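PDB 7D3U: monovalent Na+/H+ antiporter subunit A from Dietzia sp. DQ12-45-1b, which probably acts as the large antiporter subunit of the Mrp complex, a membrane-embedded bacterial pump that exchanges sodium ions for protons. Local coordinates for residues 38-43 against 76-81; 9-14 against 112-117. All coordinates share one frame; numbering follows the deposited sequence.

The chain enters helix 2-23, whose residues 9-14 form one half of interaction 2. Helix 29-45 follows directly and offers residues 38-43 to interaction 1. A two-stranded antiparallel sheet, 52-56 with 63-68, comes next. Helix 71-94 then brings residues 76-81 back against 38-43 and closes the shorter loop. Helix 102-119 returns to helix 2-23 through residues 112-117 and closes the longer loop. Interaction 1 therefore lies wholly within the span of interaction 2, and the two do not cross. Their centres are 11 Å apart, and they touch through Leu39 with Ala10, Ile43 with Leu116, Thr77 with Leu116 and Val80 with Met115. Together they join the first four helices.

Interaction 1 (38-43 against 76-81); sequences GLALYI and FTMIVL. With LMT (dodecyl-beta-D-maltoside), chain C.
Leu81 carries most of this contact between two nearly antiparallel helices. The axes of 38-43 and 76-81 approach to 9.3 Å at 169°. Ala40 and Leu81 form the closest backbone pair, with CA atoms 5.9 Å apart. Leu81 CB points at the other helix and meets Ala40 CB at 3.6 Å. Its CG is anti to the carbonyl carbon (chi1 -69°), and the side chain runs on toward helix 29-45. At the tip, CD1 lies 3.7 Å from Ala40 N and 3.8 Å from Leu39 CD2. Ile43 CD1 reaches the same methyl, with the two side chains crossing at about a right angle. Leu81 CD1 is thus shared by Leu39, Ala40 and Ile43.

Met78 packs beside this group. Its chain is bent at chi2 and chi3, which brings SD to 3.7 Å from Ala40 O. SD also touches Ala40 CB. The alkyl chain of a dodecyl maltoside is modelled beside the methionine tip. Ile43 CG2 lies 4.0 Å from Thr77 OG1, in van der Waals contact. The threonine hydroxyl makes a weak hydrogen bond to Ala73 O in its own helix.

The small Ala40 lets the larger Leu81 sit close to the helix backbone. Residues 76-81 lie in a predicted membrane span, within the N-terminal family region shared with complex I chain 5. Leu39 and Ile43 also touch helix 2-23, through Ala10 and Ala6. Thr77 and Ile43 meet Leu116 of helix 102-119, while Phe76 and Ile79 face helix 312-341.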
loop_
_atom_site.group_PDB
_atom_site.type_symbol
_atom_site.label_atom_id
_atom_site.label_comp_id
_atom_site.label_asym_id
_atom_site.label_seq_id
_atom_site.Cartn_x
_atom_site.Cartn_y
_atom_site.Cartn_z
ATOM N N GLY B 38 27.413 -45.555 10.066
ATOM C CA GLY B 38 26.608 -46.718 10.399
ATOM C C GLY B 38 25.257 -46.697 9.718
ATOM O O GLY B 38 24.776 -47.725 9.237
ATOM N N LEU B 39 24.631 -45.518 9.658
ATOM C CA LEU B 39 23.393 -45.363 8.902
ATOM C C LEU B 39 23.556 -45.865 7.475
ATOM O O LEU B 39 22.688 -46.577 6.956
ATOM C CB LEU B 39 22.959 -43.899 8.905
ATOM C CG LEU B 39 21.759 -43.560 8.025
ATOM C CD1 LEU B 39 20.474 -43.986 8.701
ATOM C CD2 LEU B 39 21.739 -42.080 7.712
ATOM N N ALA B 40 24.666 -45.508 6.828
ATOM C CA ALA B 40 24.977 -46.073 5.520
ATOM C C ALA B 40 24.974 -47.593 5.581
ATOM O O ALA B 40 24.259 -48.257 4.821
ATOM C CB ALA B 40 26.328 -45.556 5.028
ATOM N N LEU B 41 25.748 -48.160 6.512
ATOM C CA LEU B 41 25.771 -49.608 6.689
ATOM C C LEU B 41 24.382 -50.175 6.929
ATOM O O LEU B 41 24.155 -51.360 6.671
ATOM C CB LEU B 41 26.694 -49.984 7.847
ATOM C CG LEU B 41 28.194 -49.855 7.579
ATOM C CD1 LEU B 41 28.995 -50.390 8.751
ATOM C CD2 LEU B 41 28.567 -50.577 6.298
ATOM N N TYR B 42 23.449 -49.359 7.417
ATOM C CA TYR B 42 22.063 -49.797 7.510
ATOM C C TYR B 42 21.375 -49.701 6.154
ATOM O O TYR B 42 20.824 -50.688 5.653
ATOM C CB TYR B 42 21.316 -48.967 8.552
ATOM C CG TYR B 42 19.898 -49.422 8.775
ATOM C CD1 TYR B 42 19.621 -50.515 9.580
ATOM C CD2 TYR B 42 18.835 -48.762 8.178
ATOM C CE1 TYR B 42 18.327 -50.938 9.787
ATOM C CE2 TYR B 42 17.536 -49.177 8.377
ATOM C CZ TYR B 42 17.288 -50.267 9.184
ATOM O OH TYR B 42 15.996 -50.687 9.390
ATOM N N ILE B 43 21.419 -48.515 5.538
ATOM C CA ILE B 43 20.721 -48.290 4.274
ATOM C C ILE B 43 21.183 -49.281 3.217
ATOM O O ILE B 43 20.394 -49.717 2.370
ATOM C CB ILE B 43 20.919 -46.829 3.822
ATOM C CG1 ILE B 43 20.233 -45.876 4.799
ATOM C CG2 ILE B 43 20.407 -46.611 2.410
ATOM C CD1 ILE B 43 20.591 -44.428 4.587
ATOM N N PHE B 76 25.024 -43.923 -4.597
ATOM C CA PHE B 76 25.286 -42.531 -4.247
ATOM C C PHE B 76 25.050 -42.231 -2.769
ATOM O O PHE B 76 25.795 -41.436 -2.188
ATOM C CB PHE B 76 24.456 -41.600 -5.126
ATOM C CG PHE B 76 25.209 -41.073 -6.311
ATOM C CD1 PHE B 76 25.467 -41.887 -7.398
ATOM C CD2 PHE B 76 25.680 -39.774 -6.330
ATOM C CE1 PHE B 76 26.166 -41.411 -8.486
ATOM C CE2 PHE B 76 26.379 -39.294 -7.416
ATOM C CZ PHE B 76 26.622 -40.114 -8.495
ATOM N N THR B 77 24.044 -42.840 -2.137
ATOM C CA THR B 77 23.918 -42.704 -0.687
ATOM C C THR B 77 25.158 -43.227 0.017
ATOM O O THR B 77 25.609 -42.641 1.006
ATOM C CB THR B 77 22.684 -43.435 -0.157
ATOM O OG1 THR B 77 22.961 -44.837 -0.045
ATOM C CG2 THR B 77 21.469 -43.196 -1.022
ATOM N N MET B 78 25.721 -44.329 -0.471
ATOM C CA MET B 78 26.944 -44.847 0.126
ATOM C C MET B 78 28.100 -43.877 -0.072
ATOM O O MET B 78 28.821 -43.555 0.878
ATOM C CB MET B 78 27.279 -46.216 -0.461
ATOM C CG MET B 78 26.270 -47.290 -0.110
ATOM S SD MET B 78 26.121 -47.552 1.667
ATOM C CE MET B 78 27.736 -48.232 2.041
ATOM N N ILE B 79 28.277 -43.376 -1.299
ATOM C CA ILE B 79 29.405 -42.491 -1.570
ATOM C C ILE B 79 29.235 -41.142 -0.883
ATOM O O ILE B 79 30.208 -40.394 -0.742
ATOM C CB ILE B 79 29.606 -42.306 -3.087
ATOM C CG1 ILE B 79 30.997 -41.754 -3.379
ATOM C CG2 ILE B 79 28.597 -41.330 -3.644
ATOM C CD1 ILE B 79 32.098 -42.450 -2.614
ATOM N N VAL B 80 28.025 -40.808 -0.447
ATOM C CA VAL B 80 27.807 -39.584 0.317
ATOM C C VAL B 80 28.028 -39.815 1.805
ATOM O O VAL B 80 28.796 -39.096 2.448
ATOM C CB VAL B 80 26.393 -39.032 0.039
ATOM C CG1 VAL B 80 25.978 -38.075 1.137
ATOM C CG2 VAL B 80 26.356 -38.342 -1.307
ATOM N N LEU B 81 27.369 -40.828 2.372
ATOM C CA LEU B 81 27.441 -41.048 3.810
ATOM C C LEU B 81 28.810 -41.548 4.249
ATOM O O LEU B 81 29.259 -41.207 5.344
ATOM C CB LEU B 81 26.355 -42.027 4.247
ATOM C CG LEU B 81 24.921 -41.505 4.170
ATOM C CD1 LEU B 81 23.948 -42.541 4.695
ATOM C CD2 LEU B 81 24.789 -40.208 4.942
HETATM C C1 LMT C . 27.119 -58.840 1.121
HETATM C C2 LMT C . 28.138 -57.880 1.331
HETATM C C3 LMT C . 27.902 -56.504 1.087
HETATM C C4 LMT C . 29.039 -55.624 1.299
HETATM C C5 LMT C . 28.697 -54.334 1.910
HETATM C C6 LMT C . 29.340 -53.027 1.685
HETATM C C7 LMT C . 28.711 -51.813 2.043
HETATM C C8 LMT C . 29.949 -51.219 1.995
HETATM C C9 LMT C . 30.108 -49.912 2.359
#

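Interaction 2 (9-14 against 112-117). With LMT (dodecyl-beta-D-maltoside), chain D.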
loop_
_atom_site.group_PDB
_atom_site.type_symbol
_atom_site.label_atom_id
_atom_site.label_comp_id
_atom_site.label_asym_id
_atom_site.label_seq_id
_atom_site.Cartn_x
_atom_site.Cartn_y
_atom_site.Cartn_z
ATOM N N VAL B 9 16.092 -40.492 10.413
ATOM C CA VAL B 9 17.220 -40.668 11.321
ATOM C C VAL B 9 18.413 -39.845 10.853
ATOM O O VAL B 9 19.151 -39.276 11.666
ATOM C CB VAL B 9 17.569 -42.161 11.450
ATOM C CG1 VAL B 9 18.957 -42.343 12.037
ATOM C CG2 VAL B 9 16.534 -42.869 12.304
ATOM N N ALA B 10 18.614 -39.758 9.537
ATOM C CA ALA B 10 19.681 -38.912 9.009
ATOM C C ALA B 10 19.466 -37.455 9.390
ATOM O O ALA B 10 20.427 -36.721 9.643
ATOM C CB ALA B 10 19.770 -39.058 7.492
ATOM N N PHE B 11 18.208 -37.015 9.431
ATOM C CA PHE B 11 17.931 -35.645 9.853
ATOM C C PHE B 11 17.987 -35.487 11.368
ATOM O O PHE B 11 18.393 -34.430 11.868
ATOM C CB PHE B 11 16.574 -35.191 9.320
ATOM C CG PHE B 11 16.650 -34.504 7.989
ATOM C CD1 PHE B 11 16.987 -33.167 7.906
ATOM C CD2 PHE B 11 16.395 -35.199 6.821
ATOM C CE1 PHE B 11 17.060 -32.533 6.683
ATOM C CE2 PHE B 11 16.468 -34.569 5.596
ATOM C CZ PHE B 11 16.802 -33.237 5.528
ATOM N N GLY B 12 17.589 -36.516 12.117
ATOM C CA GLY B 12 17.732 -36.468 13.560
ATOM C C GLY B 12 19.179 -36.423 14.000
ATOM O O GLY B 12 19.493 -35.881 15.062
ATOM N N ILE B 13 20.079 -36.992 13.197
ATOM C CA ILE B 13 21.507 -36.847 13.464
ATOM C C ILE B 13 21.896 -35.376 13.462
ATOM O O ILE B 13 22.615 -34.906 14.352
ATOM C CB ILE B 13 22.330 -37.650 12.442
ATOM C CG1 ILE B 13 22.178 -39.148 12.696
ATOM C CG2 ILE B 13 23.791 -37.249 12.502
ATOM C CD1 ILE B 13 22.844 -40.005 11.655
ATOM N N ALA B 14 21.423 -34.624 12.466
ATOM C CA ALA B 14 21.696 -33.192 12.430
ATOM C C ALA B 14 20.991 -32.462 13.561
ATOM O O ALA B 14 21.511 -31.467 14.077
ATOM C CB ALA B 14 21.276 -32.610 11.082
ATOM N N ALA B 112 24.778 -33.857 4.880
ATOM C CA ALA B 112 24.621 -35.268 4.557
ATOM C C ALA B 112 23.154 -35.665 4.484
ATOM O O ALA B 112 22.770 -36.458 3.620
ATOM C CB ALA B 112 25.349 -36.127 5.588
ATOM N N ALA B 113 22.321 -35.122 5.372
ATOM C CA ALA B 113 20.899 -35.449 5.334
ATOM C C ALA B 113 20.245 -34.915 4.067
ATOM O O ALA B 113 19.425 -35.601 3.449
ATOM C CB ALA B 113 20.200 -34.897 6.574
ATOM N N SER B 114 20.604 -33.698 3.657
ATOM C CA SER B 114 20.034 -33.139 2.438
ATOM C C SER B 114 20.520 -33.894 1.208
ATOM O O SER B 114 19.750 -34.122 0.269
ATOM C CB SER B 114 20.380 -31.656 2.335
ATOM O OG SER B 114 19.821 -30.928 3.412
ATOM N N MET B 115 21.787 -34.311 1.200
ATOM C CA MET B 115 22.279 -35.125 0.094
ATOM C C MET B 115 21.567 -36.468 0.044
ATOM O O MET B 115 21.218 -36.955 -1.038
ATOM C CB MET B 115 23.785 -35.329 0.215
ATOM C CG MET B 115 24.591 -34.415 -0.665
ATOM S SD MET B 115 23.881 -34.243 -2.312
ATOM C CE MET B 115 24.454 -35.748 -3.091
ATOM N N LEU B 116 21.353 -37.086 1.206
ATOM C CA LEU B 116 20.610 -38.339 1.262
ATOM C C LEU B 116 19.199 -38.158 0.723
ATOM O O LEU B 116 18.708 -38.993 -0.042
ATOM C CB LEU B 116 20.572 -38.856 2.699
ATOM C CG LEU B 116 20.169 -40.315 2.877
ATOM C CD1 LEU B 116 21.050 -41.182 2.023
ATOM C CD2 LEU B 116 20.280 -40.724 4.329
ATOM N N GLY B 117 18.537 -37.068 1.106
ATOM C CA GLY B 117 17.221 -36.785 0.563
ATOM C C GLY B 117 17.234 -36.550 -0.932
ATOM O O GLY B 117 16.267 -36.880 -1.623
HETATM C C1B LMT D . -1.086 -33.642 8.138
HETATM C C2B LMT D . -2.555 -33.366 7.734
HETATM C C3B LMT D . -2.833 -31.863 7.486
HETATM C C4B LMT D . -1.722 -30.926 8.034
HETATM C C5B LMT D . -1.114 -31.522 9.323
HETATM C C6B LMT D . -2.061 -31.314 10.507
HETATM O O1B LMT D . -0.239 -33.486 7.025
HETATM O O2B LMT D . -2.819 -34.090 6.602
HETATM O O3B LMT D . -4.083 -31.505 7.928
HETATM O "O4'" LMT D . -0.729 -30.727 7.096
HETATM O O5B LMT D . -0.677 -32.874 9.245
HETATM O O6B LMT D . -1.400 -30.697 11.538
HETATM C "C1'" LMT D . 2.707 -36.470 7.247
HETATM C "C2'" LMT D . 2.519 -35.545 8.475
HETATM C "C3'" LMT D . 1.784 -34.222 8.114
HETATM C "C4'" LMT D . 0.891 -34.340 6.863
HETATM C "C5'" LMT D . 0.440 -35.821 6.766
HETATM C "C6'" LMT D . -0.628 -36.092 5.738
HETATM O "O1'" LMT D . 3.623 -35.930 6.388
HETATM O "O2'" LMT D . 1.819 -36.220 9.456
HETATM O "O3'" LMT D . 2.685 -33.212 7.934
HETATM O "O5'" LMT D . 1.514 -36.688 6.487
HETATM O "O6'" LMT D . -0.823 -34.911 5.072
HETATM C C1 LMT D . 4.963 -36.111 6.775
HETATM C C2 LMT D . 5.669 -34.880 6.296
HETATM C C3 LMT D . 6.655 -35.075 5.196
HETATM C C4 LMT D . 7.869 -34.249 5.524
HETATM C C5 LMT D . 7.791 -32.929 4.841
HETATM C C6 LMT D . 9.141 -32.377 4.532
HETATM C C7 LMT D . 9.886 -33.323 3.640
HETATM C C8 LMT D . 11.119 -32.652 3.156
HETATM C C9 LMT D . 12.135 -33.578 2.579
HETATM C C10 LMT D . 13.421 -32.811 2.479
HETATM C C11 LMT D . 14.582 -33.719 2.248
HETATM C C12 LMT D . 14.411 -34.518 1.005
#
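The Phe11 ring lies with one face over Ala113 CB. The methyl carbon sits 3.6 Å from the ring centroid and only 2° off the ring normal. This is a well-centred CH-pi contact, and all six ring carbons are at nearly equal range from the methyl. Detergent carbon C11 and Ser114 N both approach the ring obliquely. Phe11 CE2 lies 3.8 Å from Ala113 O. The terminal carbon C12 of the same dodecyl maltoside comes to 3.6 Å from Gly117 CA. The detergent chain thus borders both helices of the pair.

Ala113 fills the space between the ring and the backbone of helix 2-23. Its CB also lies 3.6 Å from Ala10 O, so one methyl meets both a ring face and a carbonyl oxygen. From helix 2-23, Ala10 CB points toward 112-117. It meets Leu116 CD2 at 3.6 Å, the branch brought there with CG anti to the backbone N (chi1 -164°).

The helices form an antiparallel pair, crossing at -163° with axes 8.8 Å apart at closest approach. Alanines at the crossing allow this spacing. Ala10 and Ala113 are the closest backbone pair, at 5.2 Å between CA atoms. Helix 102-119 is a predicted membrane span of this complex I-related antiporter subunit.

Ser114 turns its CB away from helix 2-23. Its OG is hydrogen-bonded to Leu110 O, one turn earlier in its own helix. The same side chain packs on Phe133 and Thr134 of helix 124-142. Leu116 meets Thr77 and Leu81 of helix 71-94.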